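Local coordinates for protein putative marr-family transcriptional repressor (Streptomyces coelicolor, PDB 3ZPL) that binds DNA through a winged-helix motif as a MarR family transcriptional regulator, probably acting as a two-fold symmetric dimer, at the interface of chains A and B. Residues are numbered along the deposited sequence; one frame, centred on the assembly and turned at random. Chains: chain A/B, Putative marr-family transcriptional repressor.

The three contacts all rest on the N-terminal helix, 24-52 in chain A and 24-51 in chain B. Contact 1 and contact 2 use successive stretches of the chain A helix, and their C-alpha centres lie about 16 Å apart. Contact 3 uses the chain B helix and lies about 15 Å from contact 1 and 22 Å from contact 2. Contacts 2 and 3 are largely two-fold mates: residues 35, 39, 83, 161 and 165 recur with the chains exchanged. Each N-terminal helix thus packs against several elements of the partner, an arrangement that fits the intertwined dimers of the MarR family.

Contact 1: the interface of chains A and B. Residues chain A 30, 34; chain B 40, 44, 56, 133, 137, 141.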
loop_
_atom_site.group_PDB
_atom_site.type_symbol
_atom_site.label_atom_id
_atom_site.label_comp_id
_atom_site.label_asym_id
_atom_site.label_seq_id
_atom_site.Cartn_x
_atom_site.Cartn_y
_atom_site.Cartn_z
ATOM N N TRP A 30 -4.622 1.736 13.854
ATOM C CA TRP A 30 -5.029 1.522 12.471
ATOM C C TRP A 30 -4.778 2.747 11.600
ATOM O O TRP A 30 -4.208 2.645 10.526
ATOM C CB TRP A 30 -6.503 1.124 12.425
ATOM C CG TRP A 30 -7.006 0.844 11.054
ATOM C CD1 TRP A 30 -8.009 1.488 10.402
ATOM C CD2 TRP A 30 -6.514 -0.149 10.152
ATOM N NE1 TRP A 30 -8.177 0.960 9.145
ATOM C CE2 TRP A 30 -7.276 -0.057 8.973
ATOM C CE3 TRP A 30 -5.502 -1.112 10.227
ATOM C CZ2 TRP A 30 -7.068 -0.889 7.886
ATOM C CZ3 TRP A 30 -5.296 -1.948 9.137
ATOM C CH2 TRP A 30 -6.074 -1.825 7.981
ATOM N N ILE A 34 -2.294 2.992 8.313
ATOM C CA ILE A 34 -2.731 3.464 6.977
ATOM C C ILE A 34 -1.846 4.581 6.448
ATOM O O ILE A 34 -1.385 4.516 5.326
ATOM C CB ILE A 34 -4.193 3.977 6.966
ATOM C CG1 ILE A 34 -5.171 2.891 7.429
ATOM C CG2 ILE A 34 -4.585 4.424 5.570
ATOM C CD1 ILE A 34 -5.146 1.636 6.585
ATOM N N LEU B 40 -3.157 -6.964 2.619
ATOM C CA LEU B 40 -4.210 -6.164 3.280
ATOM C C LEU B 40 -4.925 -5.201 2.326
ATOM O O LEU B 40 -6.133 -5.219 2.218
ATOM C CB LEU B 40 -3.634 -5.362 4.445
ATOM C CG LEU B 40 -3.985 -5.836 5.860
ATOM C CD1 LEU B 40 -3.314 -4.913 6.869
ATOM C CD2 LEU B 40 -5.486 -5.876 6.083
ATOM N N LEU B 44 -8.837 -5.547 1.624
ATOM C CA LEU B 44 -9.741 -4.461 2.013
ATOM C C LEU B 44 -10.380 -3.757 0.817
ATOM O O LEU B 44 -11.585 -3.518 0.812
ATOM C CB LEU B 44 -9.007 -3.459 2.911
ATOM C CG LEU B 44 -8.481 -4.073 4.228
ATOM C CD1 LEU B 44 -7.964 -2.989 5.158
ATOM C CD2 LEU B 44 -9.553 -4.900 4.928
ATOM N N HIS B 56 -10.543 1.332 -1.073
ATOM C CA HIS B 56 -10.250 1.684 0.305
ATOM C C HIS B 56 -9.927 3.166 0.492
ATOM O O HIS B 56 -10.327 3.762 1.474
ATOM C CB HIS B 56 -9.116 0.822 0.859
ATOM C CG HIS B 56 -8.894 0.992 2.324
ATOM N ND1 HIS B 56 -7.648 0.914 2.898
ATOM C CD2 HIS B 56 -9.757 1.245 3.337
ATOM C CE1 HIS B 56 -7.748 1.130 4.201
ATOM N NE2 HIS B 56 -9.020 1.335 4.494
ATOM N N HIS B 133 -16.705 -3.273 7.082
ATOM C CA HIS B 133 -15.311 -2.887 6.978
ATOM C C HIS B 133 -14.549 -3.025 8.294
ATOM O O HIS B 133 -13.361 -3.407 8.298
ATOM C CB HIS B 133 -15.164 -1.461 6.472
ATOM C CG HIS B 133 -13.739 -1.006 6.408
ATOM N ND1 HIS B 133 -12.841 -1.499 5.489
ATOM C CD2 HIS B 133 -13.055 -0.116 7.165
ATOM C CE1 HIS B 133 -11.662 -0.934 5.689
ATOM N NE2 HIS B 133 -11.768 -0.081 6.691
ATOM N N VAL B 137 -11.259 -5.503 9.039
ATOM C CA VAL B 137 -10.056 -4.954 9.646
ATOM C C VAL B 137 -9.744 -5.606 10.998
ATOM O O VAL B 137 -8.583 -5.753 11.355
ATOM C CB VAL B 137 -10.175 -3.423 9.814
ATOM C CG1 VAL B 137 -9.025 -2.867 10.647
ATOM C CG2 VAL B 137 -10.195 -2.758 8.444
ATOM N N VAL B 141 -6.440 -8.217 11.356
ATOM C CA VAL B 141 -5.396 -7.598 12.176
ATOM C C VAL B 141 -5.610 -7.765 13.674
ATOM O O VAL B 141 -4.954 -8.583 14.301
ATOM C CB VAL B 141 -5.251 -6.096 11.845
ATOM C CG1 VAL B 141 -4.202 -5.440 12.731
ATOM C CG2 VAL B 141 -4.893 -5.919 10.382
#
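Helix 24-52 of chain A presents A:Trp30 and A:Ile34 to three helices of chain B: 24-51, 56-66 and 120-142. The indole of A:Trp30 does most of the touching. B:Val137 faces it from the opposite direction and lays CG1 over one face, 3.7 Å from the centroid of the six-membered ring, a CH-pi contact. Its other branch, CG2, reaches CZ2 of A:Trp30 at 3.7 Å. B:Leu44 meets the benzo rim, with its CD1 3.6 Å from both CZ2 and CH2 of A:Trp30. B:Val141 CG2 and B:Leu40 CD1 are more distant neighbours of CZ3. The CG of A:Trp30 stands anti to the backbone N (chi1 -178°), which carries the indole away from its own helix toward chain B. Within chain A, A:Ile34 CD1 covers the opposite face near the rim. The indole is therefore packed between its own chain and the partner. The same A:Ile34 methyl also crosses the interface. It meets the imidazole of B:His56 at its edge, in the ring plane, with CD1 3.6 Å from CE1. B:Leu44 CD1 lies over a face of that imidazole, toward the rim. An alanine in place of A:Trp30 would probably leave the methyls of B:Val137 and B:Leu44 without their aromatic partner and open a gap between the helices. The patch joins the N-terminal helix of one subunit to the helical body of the other and probably supports the dimer typical of the MarR family.

Contact 2: the interface of chains A and B. Residues chain A 35, 38-39; chain B 82-83, 161, 165, 174-175.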
loop_
_atom_site.group_PDB
_atom_site.type_symbol
_atom_site.label_atom_id
_atom_site.label_comp_id
_atom_site.label_asym_id
_atom_site.label_seq_id
_atom_site.Cartn_x
_atom_site.Cartn_y
_atom_site.Cartn_z
ATOM N N GLU A 35 -1.589 5.584 7.277
ATOM C CA GLU A 35 -0.776 6.730 6.872
ATOM C C GLU A 35 0.624 6.254 6.481
ATOM O O GLU A 35 1.123 6.554 5.394
ATOM C CB GLU A 35 -0.667 7.793 7.993
ATOM C CG GLU A 35 -1.992 8.309 8.560
ATOM C CD GLU A 35 -1.847 9.490 9.526
ATOM O OE1 GLU A 35 -0.735 9.708 10.073
ATOM O OE2 GLU A 35 -2.857 10.223 9.728
ATOM N N THR A 38 0.736 4.316 3.291
ATOM C CA THR A 38 0.422 5.143 2.134
ATOM C C THR A 38 1.579 6.081 1.838
ATOM O O THR A 38 1.826 6.384 0.667
ATOM C CB THR A 38 -0.874 5.954 2.323
ATOM O OG1 THR A 38 -1.942 5.087 2.710
ATOM C CG2 THR A 38 -1.270 6.681 1.028
ATOM N N LEU A 39 2.301 6.521 2.880
ATOM C CA LEU A 39 3.452 7.422 2.715
ATOM C C LEU A 39 4.680 6.670 2.222
ATOM O O LEU A 39 5.427 7.193 1.409
ATOM C CB LEU A 39 3.806 8.151 4.021
ATOM C CG LEU A 39 2.869 9.262 4.510
ATOM C CD1 LEU A 39 3.170 9.563 5.953
ATOM C CD2 LEU A 39 2.976 10.527 3.675
ATOM N N ALA B 82 -5.357 12.170 4.394
ATOM C CA ALA B 82 -5.303 10.969 3.558
ATOM C C ALA B 82 -3.886 10.589 3.103
ATOM O O ALA B 82 -3.638 9.442 2.749
ATOM C CB ALA B 82 -6.196 11.169 2.329
ATOM N N LYS B 83 -2.983 11.569 3.093
ATOM C CA LYS B 83 -1.592 11.403 2.663
ATOM C C LYS B 83 -1.483 11.162 1.153
ATOM O O LYS B 83 -0.603 10.441 0.693
ATOM C CB LYS B 83 -0.893 10.284 3.432
ATOM C CG LYS B 83 -1.112 10.326 4.940
ATOM C CD LYS B 83 -0.505 11.563 5.563
ATOM C CE LYS B 83 -1.089 11.814 6.936
ATOM N NZ LYS B 83 -0.568 13.070 7.536
ATOM N N ALA B 161 5.774 7.078 9.844
ATOM C CA ALA B 161 4.996 8.189 9.289
ATOM C C ALA B 161 5.618 9.543 9.632
ATOM O O ALA B 161 5.960 10.309 8.731
ATOM C CB ALA B 161 3.573 8.135 9.782
ATOM N N GLN B 165 7.107 12.553 6.898
ATOM C CA GLN B 165 6.528 13.883 6.765
ATOM C C GLN B 165 7.174 14.850 7.755
ATOM O O GLN B 165 6.524 15.311 8.693
ATOM C CB GLN B 165 4.998 13.839 6.905
ATOM C CG GLN B 165 4.489 12.994 8.060
ATOM C CD GLN B 165 2.974 12.985 8.198
ATOM O OE1 GLN B 165 2.253 13.400 7.296
ATOM N NE2 GLN B 165 2.492 12.537 9.345
ATOM N N PRO B 174 3.102 14.815 -0.418
ATOM C CA PRO B 174 2.098 14.639 -1.489
ATOM C C PRO B 174 1.152 15.828 -1.667
ATOM O O PRO B 174 0.908 16.279 -2.782
ATOM C CB PRO B 174 1.303 13.409 -1.025
ATOM C CG PRO B 174 2.244 12.643 -0.173
ATOM C CD PRO B 174 3.203 13.620 0.437
ATOM N N TRP B 175 0.623 16.321 -0.560
ATOM C CA TRP B 175 -0.403 17.355 -0.599
ATOM C C TRP B 175 0.162 18.746 -0.903
ATOM O O TRP B 175 -0.591 19.684 -1.153
ATOM C CB TRP B 175 -1.182 17.371 0.703
ATOM C CG TRP B 175 -0.335 17.499 1.918
ATOM C CD1 TRP B 175 -0.020 18.647 2.576
ATOM C CD2 TRP B 175 0.288 16.440 2.640
ATOM N NE1 TRP B 175 0.764 18.371 3.664
ATOM C CE2 TRP B 175 0.963 17.020 3.729
ATOM C CE3 TRP B 175 0.344 15.060 2.473
ATOM C CZ2 TRP B 175 1.688 16.275 4.635
ATOM C CZ3 TRP B 175 1.062 14.312 3.391
ATOM C CH2 TRP B 175 1.723 14.921 4.455
#
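A:Glu35, A:Thr38 and A:Leu39 on helix 24-52 of chain A pack against B:Lys83, in the turn between helix 75-82 and recognition helix 86-98 of the winged helix-turn-helix. The lysine side chain runs between A:Leu39 and A:Glu35. Its CB lies 3.9 Å from the CD2 methyl of A:Leu39. CG of B:Lys83 comes 4.0 Å from CB of A:Glu35. The bend at chi2 (-65°) turns the rest of the chain across helix 24-52, toward B:Gln165. B:Lys83 CD returns to A:Leu39 CD2, at 4.1 Å. B:Lys83 CE rests by the carboxylate of A:Glu35, 3.6 Å from A:Glu35 CD. At the tip, the side-chain amine NZ donates a hydrogen bond of 2.8 Å to OE1 of B:Gln165, within its own chain. The donor lies in the carbonyl plane on a lone pair of the amide oxygen, with a C=O...N angle of 119°. This bond helps to fix the lysine tip. A:Glu35 OE1 and B:Lys83 NZ are 4.2 Å apart, too far for a salt bridge, though opposite charges may still attract. A:Leu39 sends its other branch, CD1, toward B:Ala161 and B:Gln165; B:Gln165 CD is 4.1 Å away. B:Pro174 and B:Trp175, in the 3-10 helix 174-176, border the CD2 side more loosely. A:Thr38 points its methyl CG2 toward the backbone oxygens of B:Ala82 and B:Lys83. The patch seats the chain A helix between the DNA-binding region and C-terminal part of chain B, and may keep them in a fixed relation.

Contact 3: the interface of chains A and B. Residues chain A 81, 83, 161, 165; chain B 31, 35, 39.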
loop_
_atom_site.group_PDB
_atom_site.type_symbol
_atom_site.label_atom_id
_atom_site.label_comp_id
_atom_site.label_asym_id
_atom_site.label_seq_id
_atom_site.Cartn_x
_atom_site.Cartn_y
_atom_site.Cartn_z
ATOM N N TYR A 81 4.781 -14.815 -5.405
ATOM C CA TYR A 81 5.788 -14.150 -4.578
ATOM C C TYR A 81 5.422 -12.686 -4.391
ATOM O O TYR A 81 5.510 -12.156 -3.285
ATOM C CB TYR A 81 7.179 -14.238 -5.203
ATOM C CG TYR A 81 7.878 -15.568 -5.034
ATOM C CD1 TYR A 81 8.205 -16.057 -3.763
ATOM C CD2 TYR A 81 8.251 -16.328 -6.148
ATOM C CE1 TYR A 81 8.858 -17.274 -3.608
ATOM C CE2 TYR A 81 8.914 -17.544 -6.002
ATOM C CZ TYR A 81 9.213 -18.012 -4.736
ATOM O OH TYR A 81 9.861 -19.212 -4.609
ATOM N N LYS A 83 2.508 -11.298 -4.687
ATOM C CA LYS A 83 1.182 -11.179 -4.049
ATOM C C LYS A 83 0.239 -10.346 -4.891
ATOM O O LYS A 83 -0.617 -9.629 -4.361
ATOM C CB LYS A 83 1.272 -10.625 -2.634
ATOM C CG LYS A 83 2.343 -11.272 -1.773
ATOM C CD LYS A 83 2.048 -12.732 -1.509
ATOM C CE LYS A 83 3.291 -13.463 -1.032
ATOM N NZ LYS A 83 3.025 -14.909 -0.815
ATOM N N ALA A 161 0.207 -11.430 7.340
ATOM C CA ALA A 161 0.352 -12.059 6.034
ATOM C C ALA A 161 -0.139 -13.501 6.074
ATOM O O ALA A 161 -1.002 -13.890 5.280
ATOM C CB ALA A 161 1.798 -12.003 5.564
ATOM N N GLN A 165 -3.311 -15.374 3.724
ATOM C CA GLN A 165 -3.077 -16.384 2.700
ATOM C C GLN A 165 -3.054 -17.751 3.360
ATOM O O GLN A 165 -2.021 -18.413 3.392
ATOM C CB GLN A 165 -1.791 -16.111 1.880
ATOM C CG GLN A 165 -0.579 -15.736 2.708
ATOM C CD GLN A 165 0.682 -15.577 1.884
ATOM O OE1 GLN A 165 0.645 -15.476 0.654
ATOM N NE2 GLN A 165 1.811 -15.527 2.561
ATOM N N ARG B 31 10.546 -8.019 3.952
ATOM C CA ARG B 31 9.787 -8.838 3.016
ATOM C C ARG B 31 8.396 -9.090 3.630
ATOM O O ARG B 31 7.376 -8.833 2.973
ATOM C CB ARG B 31 10.585 -10.090 2.531
ATOM C CG ARG B 31 9.765 -11.322 2.290
ATOM C CD ARG B 31 8.613 -11.202 1.281
ATOM N NE ARG B 31 8.257 -12.509 0.708
ATOM C CZ ARG B 31 7.243 -12.720 -0.134
ATOM N NH1 ARG B 31 6.474 -11.709 -0.535
ATOM N NH2 ARG B 31 7.005 -13.950 -0.586
ATOM N N GLU B 35 4.639 -8.058 2.014
ATOM C CA GLU B 35 3.582 -9.022 1.722
ATOM C C GLU B 35 2.316 -8.656 2.416
ATOM O O GLU B 35 1.246 -8.535 1.807
ATOM C CB GLU B 35 3.970 -10.402 2.204
ATOM N N LEU B 39 -1.170 -7.617 0.750
ATOM C CA LEU B 39 -2.317 -8.512 0.929
ATOM C C LEU B 39 -3.463 -7.808 1.634
ATOM O O LEU B 39 -4.632 -8.041 1.297
ATOM C CB LEU B 39 -1.931 -9.768 1.709
ATOM C CG LEU B 39 -1.045 -10.819 1.014
ATOM C CD1 LEU B 39 -0.484 -11.769 2.047
ATOM C CD2 LEU B 39 -1.802 -11.595 -0.062
#
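B:Arg31 on helix 24-51 of chain B reaches the end of helix 75-82 of chain A and crosses the side chain of A:Tyr81 at about a right angle. The guanidinium NH1 donates a hydrogen bond of 2.9 Å to the backbone oxygen of A:Tyr81. The donor lies in the carbonyl plane, but the oxygen sits 30° out of the guanidinium plane. The bond is bent, with 136° at the hydrogen. B:Arg31 bends at chi2, bringing its head group up to this oxygen. The terminal NH2 comes in at the edge of the A:Tyr81 ring, in the ring plane, 4.0 Å from CD1. The ring and guanidinium planes are 50° apart, so they do not stack. A:Lys83 also lies across B:Arg31, and its CE lies 3.7 Å from NH1 of the arginine. The side-chain amine NZ of A:Lys83 turns to OE1 of A:Gln165, in its own chain, with a hydrogen bond of 2.9 Å. That bond holds the amine toward A:Gln165; A:Lys83 NZ is 4.1 Å from B:Arg31 NH2, and the like charges may repel weakly. Further along helix 24-51, B:Leu39 runs nearly perpendicular to A:Gln165. Its CD1 methyl packs 4.0 Å from the amide carbon CD of A:Gln165 and 3.9 Å from the backbone O of A:Ala161. The site ties the N-terminal helix of chain B to the winged-helix region of chain A, and to helix 147-164 and the loop that follows it, which may couple dimer packing to the DNA-binding part.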